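Local coordinates for alcohol dehydrogenase, zinc-containing (Streptococcus pneumoniae serotype 2, PDB 5YLN), which probably catalyses the NAD+-dependent oxidation of alcohols as a zinc-containing member of the alcohol dehydrogenase family, at residues Q124-L128 and N351-E355. Sequence-based numbering, arbitrary orientation.
Sequences QAEYL and NDISE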
loop_
_atom_site.group_PDB
_atom_site.type_symbol
_atom_site.label_atom_id
_atom_site.label_comp_id
_atom_site.label_asym_id
_atom_site.label_seq_id
_atom_site.Cartn_x
_atom_site.Cartn_y
_atom_site.Cartn_z
ATOM N N GLN A 124 27.703 -8.751 17.673
ATOM C CA GLN A 124 28.365 -8.135 18.828
ATOM C C GLN A 124 29.203 -9.184 19.556
ATOM O O GLN A 124 28.891 -9.627 20.669
ATOM C CB GLN A 124 27.345 -7.488 19.754
ATOM C CG GLN A 124 26.850 -6.192 19.156
ATOM C CD GLN A 124 25.529 -5.726 19.710
ATOM O OE1 GLN A 124 25.102 -6.184 20.748
ATOM N NE2 GLN A 124 24.874 -4.806 19.008
ATOM N N ALA A 125 30.281 -9.577 18.870
ATOM C CA ALA A 125 31.201 -10.623 19.289
ATOM C C ALA A 125 32.455 -10.506 18.438
ATOM O O ALA A 125 32.510 -9.717 17.489
ATOM C CB ALA A 125 30.580 -12.012 19.133
ATOM N N GLU A 126 33.445 -11.351 18.754
ATOM C CA GLU A 126 34.712 -11.311 18.027
ATOM C C GLU A 126 34.601 -11.950 16.647
ATOM O O GLU A 126 35.180 -11.444 15.678
ATOM C CB GLU A 126 35.810 -12.022 18.811
ATOM C CG GLU A 126 36.274 -11.318 20.069
ATOM C CD GLU A 126 37.343 -12.133 20.813
ATOM O OE1 GLU A 126 38.427 -12.343 20.233
ATOM O OE2 GLU A 126 37.082 -12.586 21.954
ATOM N N TYR A 127 33.917 -13.091 16.557
ATOM C CA TYR A 127 33.774 -13.838 15.318
ATOM C C TYR A 127 32.303 -14.137 15.092
ATOM O O TYR A 127 31.509 -14.215 16.037
ATOM C CB TYR A 127 34.585 -15.151 15.325
ATOM C CG TYR A 127 36.078 -14.962 15.529
ATOM C CD1 TYR A 127 36.639 -14.935 16.813
ATOM C CD2 TYR A 127 36.928 -14.805 14.445
ATOM C CE1 TYR A 127 38.012 -14.758 16.988
ATOM C CE2 TYR A 127 38.305 -14.628 14.615
ATOM C CZ TYR A 127 38.836 -14.600 15.875
ATOM O OH TYR A 127 40.195 -14.413 15.991
ATOM N N LEU A 128 31.956 -14.334 13.824
ATOM C CA LEU A 128 30.579 -14.517 13.396
ATOM C C LEU A 128 30.514 -15.647 12.379
ATOM O O LEU A 128 31.255 -15.637 11.395
ATOM C CB LEU A 128 30.041 -13.215 12.791
ATOM C CG LEU A 128 28.709 -13.275 12.038
ATOM C CD1 LEU A 128 27.562 -13.462 13.028
ATOM C CD2 LEU A 128 28.524 -12.013 11.206
ATOM N N ASN A 351 36.471 -3.853 17.443
ATOM C CA ASN A 351 36.979 -5.081 18.057
ATOM C C ASN A 351 38.429 -4.856 18.489
ATOM O O ASN A 351 39.366 -4.994 17.696
ATOM C CB ASN A 351 36.861 -6.257 17.093
ATOM C CG ASN A 351 37.334 -7.576 17.702
ATOM O OD1 ASN A 351 37.893 -7.607 18.812
ATOM N ND2 ASN A 351 37.123 -8.662 16.983
ATOM N N ASP A 352 38.613 -4.529 19.763
ATOM C CA ASP A 352 39.928 -4.331 20.353
ATOM C C ASP A 352 40.478 -5.607 20.973
ATOM O O ASP A 352 41.513 -5.554 21.637
ATOM C CB ASP A 352 39.874 -3.228 21.422
ATOM C CG ASP A 352 38.947 -3.587 22.594
ATOM O OD1 ASP A 352 37.937 -4.286 22.345
ATOM O OD2 ASP A 352 39.217 -3.170 23.754
ATOM N N ILE A 353 39.813 -6.744 20.783
ATOM C CA ILE A 353 40.163 -7.981 21.473
ATOM C C ILE A 353 40.876 -8.957 20.550
ATOM O O ILE A 353 41.884 -9.546 20.936
ATOM C CB ILE A 353 38.902 -8.628 22.101
ATOM C CG1 ILE A 353 38.259 -7.683 23.126
ATOM C CG2 ILE A 353 39.258 -9.973 22.769
ATOM C CD1 ILE A 353 36.932 -8.169 23.702
ATOM N N SER A 354 40.384 -9.121 19.326
ATOM C CA SER A 354 40.861 -10.190 18.465
ATOM C C SER A 354 42.222 -9.860 17.850
ATOM O O SER A 354 42.529 -8.703 17.546
ATOM C CB SER A 354 39.850 -10.465 17.353
ATOM O OG SER A 354 38.566 -10.809 17.861
ATOM N N GLU A 355 43.036 -10.898 17.670
ATOM C CA GLU A 355 44.240 -10.842 16.856
ATOM C C GLU A 355 43.988 -11.504 15.503
ATOM O O GLU A 355 43.156 -12.408 15.383
ATOM C CB GLU A 355 45.407 -11.534 17.555
ATOM C CG GLU A 355 46.448 -10.584 18.114
ATOM C CD GLU A 355 47.454 -11.301 18.989
ATOM O OE1 GLU A 355 47.065 -12.297 19.643
ATOM O OE2 GLU A 355 48.630 -10.875 19.020
#
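Start at Glu126, the residue most covered by this contact. Its CA-to-CB bond runs sideways, yet the extended side chain brings its carboxylate to the C-terminal tail, where Ser354 OG donates a hydrogen bond to Glu126 OE1 (2.8 Å). The other carboxylate oxygen, OE2, accepts from the backbone N of Lys6, so this one buried acid ties the tail to the N-terminal strand 4-12. The CG2 methyl of Ile353 packs against the carboxylate group, 3.5 Å from Glu126 CD. The ring of Tyr127 lies beside Ser354, with Tyr127 CE1 4.1 Å from Ser354 OG. Asn351 also holds Ser354: its ND2 donates to Ser354 OG (2.7 Å), while its OD1 accepts from Ile353 N (2.9 Å) and Ser354 N (3.0 Å). Asn351 ND2 also bonds Ile36 O on strand 33-39, which pairs with both 127-129 and 347-350. The tail thus leaves strand 347-350 through an Asx turn that, with the bond to Ser354 N, makes an Asx motif, and folds back on the GroES-like catalytic domain, to whose sheet that strand belongs, away from both zinc sites.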